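Local coordinates for uncharacterized protein (Methanocella paludicola, PDB 5DMP), which probably trims damaged 3' ends of DNA during archaeal non-homologous end joining, acting as a phosphoesterase of the DNA ligase D family, at residues H3-Q9 and D19-E23; V27-V33 and A47-H53; G72-V76 and R160-A166; Y101-E107 and Y119-R123. All blocks are in the same frame, centred on the assembly; numbering follows the deposited sequence.

Interaction 1: H3-Q9 and D19-E23; sequences HPIYVIQ and DLRLE. With VN4 (oxido(dioxo)vanadium), chain J.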
# COMPACT_ATOMS: atom_id res chain seq x y z
N HIS A 3 -1.02 -14.89 4.99
CA HIS A 3 -1.92 -14.53 3.86
C HIS A 3 -3.21 -13.82 4.28
O HIS A 3 -3.66 -14.09 5.41
CB HIS A 3 -2.12 -15.75 2.91
CG HIS A 3 -0.83 -16.18 2.27
ND1 HIS A 3 -0.33 -15.60 1.12
CD2 HIS A 3 0.11 -17.09 2.67
CE1 HIS A 3 0.84 -16.14 0.82
NE2 HIS A 3 1.13 -17.04 1.75
N PRO A 4 -3.99 -13.33 3.31
CA PRO A 4 -3.53 -12.50 2.23
C PRO A 4 -2.56 -11.41 2.60
O PRO A 4 -2.74 -10.72 3.57
CB PRO A 4 -4.80 -12.02 1.57
CG PRO A 4 -5.76 -11.84 2.76
CD PRO A 4 -5.28 -12.81 3.84
N ILE A 5 -1.49 -11.35 1.85
CA ILE A 5 -0.44 -10.39 2.10
C ILE A 5 -0.89 -8.96 1.79
O ILE A 5 -1.55 -8.70 0.78
CB ILE A 5 0.77 -10.74 1.19
CG1 ILE A 5 1.50 -11.93 1.77
CG2 ILE A 5 1.83 -9.61 1.05
CD1 ILE A 5 2.26 -12.57 0.63
N TYR A 6 -0.46 -8.04 2.67
CA TYR A 6 -0.43 -6.56 2.43
C TYR A 6 1.06 -6.20 2.55
O TYR A 6 1.78 -6.70 3.48
CB TYR A 6 -1.29 -5.90 3.54
CG TYR A 6 -0.69 -4.63 4.05
CD1 TYR A 6 -0.66 -3.48 3.21
CD2 TYR A 6 -0.14 -4.56 5.33
CE1 TYR A 6 -0.06 -2.29 3.63
CE2 TYR A 6 0.48 -3.36 5.78
CZ TYR A 6 0.51 -2.23 4.94
OH TYR A 6 1.09 -1.05 5.41
N VAL A 7 1.55 -5.38 1.63
CA VAL A 7 2.93 -4.87 1.75
C VAL A 7 2.98 -3.45 1.18
O VAL A 7 2.22 -3.11 0.24
CB VAL A 7 3.91 -5.82 0.97
CG1 VAL A 7 3.49 -5.98 -0.51
CG2 VAL A 7 5.39 -5.35 1.14
N ILE A 8 3.86 -2.62 1.73
CA ILE A 8 4.21 -1.37 1.10
C ILE A 8 5.73 -1.39 0.96
O ILE A 8 6.48 -1.60 1.97
CB ILE A 8 3.82 -0.14 2.00
CG1 ILE A 8 2.25 -0.02 2.01
CG2 ILE A 8 4.52 1.12 1.40
CD1 ILE A 8 1.64 1.11 2.91
N GLN A 9 6.18 -1.12 -0.25
CA GLN A 9 7.63 -0.94 -0.45
C GLN A 9 7.88 0.54 -0.66
O GLN A 9 7.11 1.21 -1.38
CB GLN A 9 8.09 -1.76 -1.62
CG GLN A 9 8.31 -3.24 -1.19
CD GLN A 9 8.08 -4.25 -2.27
OE1 GLN A 9 7.09 -4.22 -3.02
NE2 GLN A 9 8.99 -5.25 -2.33
N ASP A 19 4.98 1.88 -2.96
CA ASP A 19 4.16 0.96 -3.75
C ASP A 19 3.36 0.18 -2.77
O ASP A 19 3.91 -0.55 -1.91
CB ASP A 19 5.04 0.00 -4.54
CG ASP A 19 5.82 0.74 -5.61
OD1 ASP A 19 5.10 1.32 -6.45
OD2 ASP A 19 7.07 0.76 -5.56
N LEU A 20 2.04 0.29 -2.88
CA LEU A 20 1.16 -0.49 -2.04
C LEU A 20 0.70 -1.76 -2.79
O LEU A 20 0.32 -1.67 -3.96
CB LEU A 20 -0.15 0.32 -1.76
CG LEU A 20 -1.31 -0.46 -1.18
CD1 LEU A 20 -0.98 -0.85 0.32
CD2 LEU A 20 -2.52 0.48 -1.20
N ARG A 21 0.69 -2.92 -2.10
CA ARG A 21 0.21 -4.14 -2.84
C ARG A 21 -0.65 -4.98 -1.96
O ARG A 21 -0.45 -5.10 -0.73
CB ARG A 21 1.46 -5.00 -3.33
CG ARG A 21 2.64 -4.19 -3.74
CD ARG A 21 3.74 -5.18 -4.36
NE ARG A 21 4.94 -4.42 -4.62
CZ ARG A 21 5.19 -3.67 -5.68
NH1 ARG A 21 4.32 -3.56 -6.70
NH2 ARG A 21 6.30 -3.02 -5.75
N LEU A 22 -1.68 -5.56 -2.55
CA LEU A 22 -2.54 -6.40 -1.79
C LEU A 22 -2.71 -7.73 -2.58
O LEU A 22 -3.05 -7.70 -3.79
CB LEU A 22 -3.97 -5.80 -1.68
CG LEU A 22 -4.04 -4.44 -0.93
CD1 LEU A 22 -5.46 -3.89 -1.12
CD2 LEU A 22 -3.72 -4.68 0.55
N GLU A 23 -2.59 -8.83 -1.86
CA GLU A 23 -2.75 -10.17 -2.53
C GLU A 23 -4.19 -10.46 -2.87
O GLU A 23 -5.06 -10.47 -1.97
CB GLU A 23 -2.24 -11.20 -1.60
CG GLU A 23 -2.37 -12.62 -2.21
CD GLU A 23 -1.91 -13.72 -1.28
OE1 GLU A 23 -1.32 -13.47 -0.19
OE2 GLU A 23 -2.08 -14.89 -1.69
V VN4 J . 8.34 -2.33 -8.67
O1 VN4 J . 8.73 -3.76 -9.89
O2 VN4 J . 9.75 -2.28 -7.36
O3 VN4 J . 6.78 -1.26 -8.86

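Interaction 2: V27-V33 and A47-H53; sequences VLKSWAV and AMPTEDH. With VN4 (oxido(dioxo)vanadium), chain J.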
# COMPACT_ATOMS: atom_id res chain seq x y z
N VAL A 27 -1.98 -13.04 -7.14
CA VAL A 27 -0.88 -12.10 -7.45
C VAL A 27 -0.95 -10.94 -6.42
O VAL A 27 -1.88 -10.92 -5.65
CB VAL A 27 -0.99 -11.48 -8.86
CG1 VAL A 27 -0.84 -12.57 -9.95
CG2 VAL A 27 -2.26 -10.67 -9.03
N LEU A 28 -0.03 -10.00 -6.52
CA LEU A 28 -0.10 -8.79 -5.68
C LEU A 28 -0.60 -7.67 -6.60
O LEU A 28 0.13 -7.19 -7.48
CB LEU A 28 1.35 -8.46 -5.20
CG LEU A 28 1.92 -9.52 -4.25
CD1 LEU A 28 3.32 -9.09 -3.74
CD2 LEU A 28 1.06 -9.85 -3.03
N LYS A 29 -1.86 -7.23 -6.42
CA LYS A 29 -2.36 -6.06 -7.12
C LYS A 29 -1.68 -4.81 -6.53
O LYS A 29 -1.57 -4.73 -5.31
CB LYS A 29 -3.91 -5.94 -6.88
CG LYS A 29 -4.79 -7.14 -7.24
CD LYS A 29 -4.65 -7.51 -8.73
CE LYS A 29 -5.08 -6.37 -9.62
NZ LYS A 29 -5.07 -6.95 -11.02
N SER A 30 -1.22 -3.89 -7.38
CA SER A 30 -0.22 -2.93 -6.95
C SER A 30 -0.68 -1.52 -7.35
O SER A 30 -1.26 -1.33 -8.41
CB SER A 30 1.12 -3.22 -7.62
OG SER A 30 1.55 -4.53 -7.15
N TRP A 31 -0.28 -0.54 -6.56
CA TRP A 31 -0.50 0.86 -6.87
C TRP A 31 0.73 1.63 -6.46
O TRP A 31 1.34 1.35 -5.39
CB TRP A 31 -1.67 1.41 -6.03
CG TRP A 31 -3.07 0.90 -6.33
CD1 TRP A 31 -4.05 1.58 -7.08
CD2 TRP A 31 -3.69 -0.30 -5.86
NE1 TRP A 31 -5.21 0.82 -7.10
CE2 TRP A 31 -5.03 -0.32 -6.37
CE3 TRP A 31 -3.27 -1.39 -5.05
CZ2 TRP A 31 -5.94 -1.38 -6.08
CZ3 TRP A 31 -4.12 -2.43 -4.81
CH2 TRP A 31 -5.46 -2.45 -5.36
N ALA A 32 1.09 2.66 -7.23
CA ALA A 32 2.15 3.55 -6.79
C ALA A 32 1.51 4.72 -6.04
O ALA A 32 0.59 5.36 -6.56
CB ALA A 32 2.94 4.08 -8.00
N VAL A 33 2.03 5.02 -4.85
CA VAL A 33 1.44 6.05 -4.01
C VAL A 33 2.51 7.07 -3.74
O VAL A 33 3.35 6.91 -2.83
CB VAL A 33 0.88 5.42 -2.67
CG1 VAL A 33 0.22 6.54 -1.82
CG2 VAL A 33 -0.13 4.30 -3.02
N ALA A 47 -3.34 7.07 -5.83
CA ALA A 47 -2.78 5.68 -5.90
C ALA A 47 -2.93 5.30 -7.35
O ALA A 47 -4.04 5.16 -7.87
CB ALA A 47 -3.58 4.71 -5.01
N MET A 48 -1.81 5.21 -8.05
CA MET A 48 -1.82 4.90 -9.50
C MET A 48 -1.54 3.39 -9.73
O MET A 48 -0.46 2.92 -9.38
CB MET A 48 -0.75 5.76 -10.18
CG MET A 48 -1.20 7.17 -10.61
SD MET A 48 -1.85 8.24 -9.31
CE MET A 48 -0.38 8.40 -8.29
N PRO A 49 -2.49 2.66 -10.31
CA PRO A 49 -2.31 1.22 -10.58
C PRO A 49 -1.06 0.93 -11.38
O PRO A 49 -0.69 1.66 -12.33
CB PRO A 49 -3.54 0.82 -11.37
CG PRO A 49 -4.53 1.93 -11.13
CD PRO A 49 -3.76 3.16 -10.85
N THR A 50 -0.35 -0.12 -10.95
CA THR A 50 0.84 -0.55 -11.66
C THR A 50 0.67 -2.03 -11.96
O THR A 50 -0.38 -2.64 -11.71
CB THR A 50 2.13 -0.27 -10.86
OG1 THR A 50 2.06 -0.97 -9.61
CG2 THR A 50 2.26 1.23 -10.57
N GLU A 51 1.70 -2.64 -12.50
CA GLU A 51 1.59 -4.03 -12.87
C GLU A 51 1.37 -4.95 -11.70
O GLU A 51 2.03 -4.80 -10.62
CB GLU A 51 2.99 -4.47 -13.41
CG GLU A 51 3.29 -4.12 -14.82
CD GLU A 51 2.23 -4.57 -15.77
OE1 GLU A 51 1.96 -5.79 -15.89
OE2 GLU A 51 1.67 -3.66 -16.42
N ASP A 52 0.62 -6.02 -11.95
CA ASP A 52 0.56 -7.08 -10.95
C ASP A 52 1.95 -7.64 -10.69
O ASP A 52 2.77 -7.71 -11.62
CB ASP A 52 -0.29 -8.26 -11.44
CG ASP A 52 -1.75 -7.92 -11.62
OD1 ASP A 52 -2.19 -6.79 -11.28
OD2 ASP A 52 -2.44 -8.82 -12.12
N HIS A 53 2.24 -8.00 -9.44
CA HIS A 53 3.57 -8.56 -9.05
C HIS A 53 3.37 -9.97 -8.51
O HIS A 53 2.32 -10.30 -8.02
CB HIS A 53 4.27 -7.66 -8.01
CG HIS A 53 4.98 -6.50 -8.64
ND1 HIS A 53 4.33 -5.52 -9.38
CD2 HIS A 53 6.30 -6.22 -8.72
CE1 HIS A 53 5.22 -4.66 -9.84
NE2 HIS A 53 6.42 -5.05 -9.44
V VN4 J . 8.34 -2.33 -8.67
O1 VN4 J . 8.73 -3.76 -9.89
O2 VN4 J . 9.75 -2.28 -7.36
O3 VN4 J . 6.78 -1.26 -8.86
O HOH W 1 -1.79 -4.50 -10.16

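Interaction 3: G72-V76 and R160-A166; sequences GTVMV and RTMDEIA. With EDO (1,2-ethanediol), chain B.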
# COMPACT_ATOMS: atom_id res chain seq x y z
N GLY A 72 16.16 1.50 -9.18
CA GLY A 72 16.41 2.22 -7.91
C GLY A 72 16.44 1.28 -6.69
O GLY A 72 16.73 0.06 -6.82
N THR A 73 16.19 1.86 -5.52
CA THR A 73 16.34 1.12 -4.24
C THR A 73 14.95 0.83 -3.74
O THR A 73 14.11 1.69 -3.75
CB THR A 73 17.03 1.98 -3.19
OG1 THR A 73 18.25 2.46 -3.75
CG2 THR A 73 17.38 1.12 -1.97
N VAL A 74 14.74 -0.40 -3.29
CA VAL A 74 13.45 -0.86 -2.83
C VAL A 74 13.60 -1.32 -1.39
O VAL A 74 14.45 -2.18 -1.09
CB VAL A 74 12.96 -2.05 -3.66
CG1 VAL A 74 11.61 -2.58 -3.15
CG2 VAL A 74 12.89 -1.64 -5.14
N MET A 75 12.78 -0.74 -0.53
CA MET A 75 12.75 -1.09 0.88
C MET A 75 11.41 -1.71 1.20
O MET A 75 10.38 -1.20 0.76
CB MET A 75 12.88 0.20 1.71
CG MET A 75 12.48 -0.02 3.18
SD MET A 75 12.37 1.52 4.13
CE MET A 75 14.08 2.11 4.03
N VAL A 76 11.38 -2.76 2.01
CA VAL A 76 10.10 -3.30 2.46
C VAL A 76 9.75 -2.45 3.66
O VAL A 76 10.32 -2.59 4.75
CB VAL A 76 10.14 -4.82 2.81
CG1 VAL A 76 8.77 -5.24 3.34
CG2 VAL A 76 10.44 -5.58 1.49
N ARG A 160 17.08 -1.41 8.23
CA ARG A 160 17.97 -0.54 7.41
C ARG A 160 17.33 0.73 6.91
O ARG A 160 16.11 0.76 6.60
CB ARG A 160 18.57 -1.29 6.20
CG ARG A 160 19.65 -2.31 6.64
CD ARG A 160 20.22 -3.10 5.47
NE ARG A 160 19.18 -3.86 4.75
CZ ARG A 160 19.38 -4.50 3.60
NH1 ARG A 160 20.61 -4.54 3.01
NH2 ARG A 160 18.34 -5.11 3.04
N THR A 161 18.16 1.76 6.73
CA THR A 161 17.73 2.94 6.01
C THR A 161 17.78 2.69 4.50
O THR A 161 18.40 1.72 4.05
CB THR A 161 18.65 4.15 6.27
OG1 THR A 161 19.98 3.83 5.77
CG2 THR A 161 18.68 4.50 7.76
N MET A 162 17.18 3.61 3.73
CA MET A 162 17.29 3.53 2.26
C MET A 162 18.74 3.56 1.79
O MET A 162 19.14 2.77 0.96
CB MET A 162 16.40 4.62 1.58
CG MET A 162 16.24 4.36 0.08
SD MET A 162 14.93 3.07 -0.13
CE MET A 162 13.79 3.46 1.09
N ASP A 163 19.57 4.41 2.39
CA ASP A 163 20.98 4.46 1.93
C ASP A 163 21.76 3.19 2.30
O ASP A 163 22.57 2.71 1.51
CB ASP A 163 21.67 5.69 2.52
CG ASP A 163 23.13 5.83 2.02
OD1 ASP A 163 23.37 5.65 0.79
OD2 ASP A 163 24.04 6.08 2.85
N GLU A 164 21.48 2.58 3.46
CA GLU A 164 22.06 1.27 3.75
C GLU A 164 21.68 0.17 2.77
O GLU A 164 22.55 -0.66 2.37
CB GLU A 164 21.75 0.80 5.19
CG GLU A 164 22.53 1.64 6.19
CD GLU A 164 21.93 1.66 7.62
OE1 GLU A 164 20.78 1.22 7.85
OE2 GLU A 164 22.63 2.19 8.53
N ILE A 165 20.39 0.16 2.35
CA ILE A 165 19.96 -0.83 1.34
C ILE A 165 20.72 -0.56 -0.01
O ILE A 165 21.26 -1.48 -0.59
CB ILE A 165 18.41 -0.83 1.13
CG1 ILE A 165 17.75 -1.24 2.46
CG2 ILE A 165 17.98 -1.79 -0.00
CD1 ILE A 165 16.26 -0.88 2.41
N ALA A 166 20.75 0.69 -0.43
CA ALA A 166 21.44 1.10 -1.71
C ALA A 166 22.94 0.66 -1.64
O ALA A 166 23.44 0.04 -2.57
CB ALA A 166 21.29 2.60 -1.96
C1 EDO B . 17.49 7.46 4.87
O1 EDO B . 18.55 6.88 4.04
C2 EDO B . 16.08 7.03 4.44
O2 EDO B . 15.72 5.69 4.88

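Interaction 4: Y101-E107 and Y119-R123; sequences YDQGKIE and YALIR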
# COMPACT_ATOMS: atom_id res chain seq x y z
N TYR A 101 -12.46 -5.06 -5.93
CA TYR A 101 -11.51 -4.45 -6.82
C TYR A 101 -12.21 -4.12 -8.16
O TYR A 101 -12.10 -2.98 -8.67
CB TYR A 101 -10.37 -5.43 -7.10
CG TYR A 101 -9.34 -4.88 -8.06
CD1 TYR A 101 -9.48 -5.01 -9.47
CD2 TYR A 101 -8.20 -4.29 -7.57
CE1 TYR A 101 -8.50 -4.50 -10.32
CE2 TYR A 101 -7.21 -3.79 -8.41
CZ TYR A 101 -7.37 -3.88 -9.77
OH TYR A 101 -6.34 -3.32 -10.48
N ASP A 102 -12.93 -5.13 -8.70
CA ASP A 102 -13.71 -4.92 -9.95
C ASP A 102 -14.67 -3.76 -9.85
O ASP A 102 -14.74 -2.96 -10.76
CB ASP A 102 -14.42 -6.20 -10.40
CG ASP A 102 -13.44 -7.27 -10.87
OD1 ASP A 102 -12.28 -6.94 -11.21
OD2 ASP A 102 -13.83 -8.46 -10.89
N GLN A 103 -15.35 -3.60 -8.72
CA GLN A 103 -16.23 -2.45 -8.54
C GLN A 103 -15.51 -1.10 -8.27
O GLN A 103 -16.14 -0.04 -8.32
CB GLN A 103 -17.27 -2.74 -7.45
CG GLN A 103 -18.24 -1.59 -7.12
CD GLN A 103 -19.21 -1.92 -5.98
OE1 GLN A 103 -18.80 -2.09 -4.84
NE2 GLN A 103 -20.50 -2.04 -6.30
N GLY A 104 -14.21 -1.11 -7.99
CA GLY A 104 -13.47 0.16 -7.72
C GLY A 104 -13.72 0.70 -6.30
O GLY A 104 -13.59 1.92 -6.06
N LYS A 105 -14.07 -0.20 -5.37
CA LYS A 105 -14.26 0.20 -3.97
C LYS A 105 -13.75 -0.87 -3.02
O LYS A 105 -14.39 -1.90 -2.78
CB LYS A 105 -15.76 0.53 -3.69
CG LYS A 105 -16.05 0.89 -2.23
CD LYS A 105 -17.53 1.30 -2.19
CE LYS A 105 -18.03 1.51 -0.79
NZ LYS A 105 -19.46 1.90 -0.92
N ILE A 106 -12.55 -0.64 -2.48
CA ILE A 106 -11.95 -1.65 -1.62
C ILE A 106 -11.88 -1.03 -0.22
O ILE A 106 -11.39 0.12 -0.06
CB ILE A 106 -10.48 -1.94 -2.11
CG1 ILE A 106 -10.49 -2.64 -3.51
CG2 ILE A 106 -9.69 -2.74 -1.07
CD1 ILE A 106 -9.10 -2.66 -4.20
N GLU A 107 -12.40 -1.76 0.76
CA GLU A 107 -12.27 -1.35 2.20
C GLU A 107 -11.69 -2.48 2.97
O GLU A 107 -12.30 -3.56 3.04
CB GLU A 107 -13.66 -0.97 2.76
CG GLU A 107 -14.23 0.18 1.91
CD GLU A 107 -15.68 0.56 2.24
OE1 GLU A 107 -16.45 -0.30 2.72
OE2 GLU A 107 -16.03 1.76 2.04
N TYR A 119 -8.61 1.11 5.94
CA TYR A 119 -8.20 1.95 4.83
C TYR A 119 -9.08 1.62 3.61
O TYR A 119 -9.58 0.49 3.47
CB TYR A 119 -6.70 1.75 4.40
CG TYR A 119 -5.75 2.41 5.37
CD1 TYR A 119 -5.43 1.79 6.57
CD2 TYR A 119 -5.21 3.67 5.05
CE1 TYR A 119 -4.58 2.42 7.49
CE2 TYR A 119 -4.35 4.31 5.95
CZ TYR A 119 -4.07 3.68 7.14
OH TYR A 119 -3.22 4.29 8.04
N ALA A 120 -9.32 2.68 2.83
CA ALA A 120 -10.13 2.56 1.57
C ALA A 120 -9.26 2.86 0.34
O ALA A 120 -8.39 3.78 0.34
CB ALA A 120 -11.33 3.49 1.60
N LEU A 121 -9.59 2.17 -0.75
CA LEU A 121 -9.00 2.43 -2.08
C LEU A 121 -10.21 2.60 -3.02
O LEU A 121 -10.98 1.67 -3.14
CB LEU A 121 -8.21 1.20 -2.57
CG LEU A 121 -6.75 1.22 -2.17
CD1 LEU A 121 -6.24 -0.22 -2.40
CD2 LEU A 121 -5.95 2.24 -2.99
N ILE A 122 -10.34 3.79 -3.61
CA ILE A 122 -11.59 4.09 -4.39
C ILE A 122 -11.20 4.44 -5.81
O ILE A 122 -10.44 5.41 -6.01
CB ILE A 122 -12.34 5.34 -3.78
CG1 ILE A 122 -12.73 5.03 -2.31
CG2 ILE A 122 -13.62 5.68 -4.63
CD1 ILE A 122 -13.65 3.82 -2.18
N ARG A 123 -11.76 3.72 -6.82
CA ARG A 123 -11.31 3.99 -8.19
C ARG A 123 -11.97 5.28 -8.70
O ARG A 123 -13.11 5.56 -8.35
CB ARG A 123 -11.64 2.85 -9.13
CG ARG A 123 -11.12 3.16 -10.51
CD ARG A 123 -11.19 1.91 -11.35
NE ARG A 123 -12.55 1.47 -11.40
CZ ARG A 123 -12.90 0.19 -11.29
NH1 ARG A 123 -11.97 -0.75 -11.06
NH2 ARG A 123 -14.19 -0.14 -11.35

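Interaction 1: H3-Q9 and D19-E23
Glu23 grips His3 and Ile5 at one end of the beta hairpin formed by strands 5-12 and 16-24. Val7-Arg21 and Gln9-Asp19 are antiparallel hydrogen-bonded pairs, each with two backbone bonds. Tyr6-Leu22 and Ile8-Leu20 are the non-hydrogen-bonded pairs. At Ile5 one backbone bond forms, from Glu23 N to Ile5 O; the Glu23 carboxylate replaces the second.

One apolar cluster lies on the face of Tyr6, Ile8, Leu20 and Leu22. Leu20 CD1 sits at the edge of the Tyr6 ring, 3.7 Å from Tyr6 CE1, and also touches Ile8 CG1. The Tyr6 hydroxyl bonds to Asp78. On the other face Val7 CG1 lies along the aliphatic part of Arg21.

Glu23 is fully extended (chi1 180°), which carries OE1 back to the start of the other strand. Glu23 OE1 takes His3 ND1 on its syn lone pair, at 2.7 Å. Ile5 N meets Glu23 OE1 on the anti side at 2.9 Å. At the other end, Arg21 holds Gln9 side-on, with the amide and guanidinium planes 85° apart. Gln9 OE1 takes Arg21 NE at 2.7 Å and Arg21 NH2 at 3.1 Å. Asp19 CB lies over one face of this guanidinium, and Asp19 OD2 bonds to His11. Arg21 NH2 comes within 3.6 Å of O3 of the bound oxido(dioxo)vanadium.

Interaction 2: V27-V33 and A47-H53
The carbonyl oxygen of Leu28 takes two donors from opposite faces of its plane. His53 N comes from across the contact at 3.0 Å from Leu28 O. Ser30 OG comes from its own strand, at 3.0 Å from the same Leu28 O. That hydroxyl also bonds to Arg21.

Strands 27-33 and 45-53 form an antiparallel beta hairpin whose segments are strongly twisted, at 136°. Leu28-His53 and Ala32-Met48 are hydrogen-bonded pairs. At Ser30 the pairing is looser: Thr50 N reaches Ser30 O, while Ser30 N donates to a water. The same water donates to Thr50 O and to Asp52 OD1, so it bridges the two strands.

Lys29 starts out away from the partner strand. Its chain bends at chi2 and chi3, which folds the amine back alongside Asp52. NZ of Lys29 makes a salt bridge to the syn side of Asp52 OD1 at 2.9 Å.

The apolar contact lies at the other end. Ala47 CB packs 3.8 Å from CD1 of Trp31, and Pro49 CG touches the same ring atom. Trp132 meets the Trp31 ring edge-to-face.

His53 belongs to the pocket of the bound oxido(dioxo)vanadium. His53 ND1 donates to Glu51 O at 2.7 Å, near the ring plane but above the plane of that carbonyl. NE2 of His53 donates to O1 of the vanadium group at 2.7 Å, at a nearly straight 177°. With ND1 tied to a backbone carbonyl, the ring is held in rotation and NE2 is aimed at the anion. Vanadate commonly mimics phosphate, so His53 probably meets a substrate phosphate in the same way.

Interaction 3: G72-V76 and R160-A166
The Arg160 guanidinium has Ile165 CG1 over one face, while Ile165 CD1 beyond it meets Met75 across the contact. CG1 of Ile165 stands 3.7 Å off the plane of the Arg160 guanidinium, nearer its edge than its centre. The charged nitrogens of Arg160 turn to Glu61 and Glu168 in salt bridges.

Ile165 CD1 touches Met75 CB at 3.6 Å, one side chain lying square across the other. The other branch, Ile165 CG2, rests 3.6 Å from Thr73 CG2. Thr73 CG2 stands anti to the backbone N, which presents the methyl to both Ile165 and Met162. Met162 SD lies 3.6 Å from Thr73 CG2. The Met162 chain bends at chi2 and chi3, bringing its methyl onto Met75. The two CE methyls are very close, so their exact positions are doubtful. Thr73 OG1 faces Ala166 CB at 3.5 Å.

No hydrogen bond crosses between the segments. The helix start is held from within. Glu164 N donates to Thr161 OG1 at 3.0 Å, and Thr161 N donates to Glu164 OE1 at 2.9 Å. A 1,2-ethanediol, probably a crystallisation component, takes the N-H groups of Met162 and Asp163. Thr161 and Glu164 form a capping box at the start of helix 162-167, a C-terminal helix that packs by apolar side chains on strand 72-84.

Interaction 4: Y101-E107 and Y119-R123
Residues 105-107 and 119-123 run antiparallel at 175°, their axes 4.7 Å apart. Ile106 and Leu121 form the hydrogen-bonded pair, with Ile106 N 2.9 Å from Leu121 O. Gly104 O then takes Arg123 N at 2.7 Å.

The side chains of Ile106 and Leu121 run alongside each other, with their CB atoms 3.9 Å apart. Both also touch Trp31. On the other face, Ile122 CD1 rests 3.8 Å from Lys105 CG. The Lys105 chain is extended, and its amine end leads away.

Arg123 wraps the end of the helix that precedes strand 105-111. It leaves its backbone with CG opposite N (chi1 -178°), and a bend at chi3 (59°) turns the guanidinium over the backbone of Gly104. Gly104 CA sits 3.6 Å from the plane of the Arg123 guanidinium, over its centre. Gly104 has no side chain in the way of Arg123 CB, which packs 3.5 Å from Gly104 CA. NH2 of Arg123 donates to Asp102 O at 2.9 Å, in the guanidinium plane but above the carbonyl plane. The bond from Arg123 NH1 to Tyr101 O is weak.

Gly104 has a positive phi, and its N bonds back to Tyr101 O. A Schellman motif thus ends helix 97-103 and leads straight into the beta hairpin of strands 105-111 and 118-123.

Interactions 1 and 2 are neighbours in one curled antiparallel sheet. Their centres lie about 9 Å apart, and Leu22 N reaches Lys29 O at 2.9 Å. Together they bring Asp19, Arg21 and His53 to the oxido(dioxo)vanadium. The side chain of Asp19 is also about 4 Å from a magnesium ion. Interaction 3 adds Val74, whose side chain touches the vanadium group from strand 72-84, next to strand 5-12. Helix 162-167 packs on the other face of strand 72-84, where Thr73 and Met75 point. Interaction 4 lies about 30 Å from interaction 3, centre to centre. It packs through Leu121 onto Leu20, Leu22 and Trp31, and through Tyr101 and Ile106 onto interaction 2.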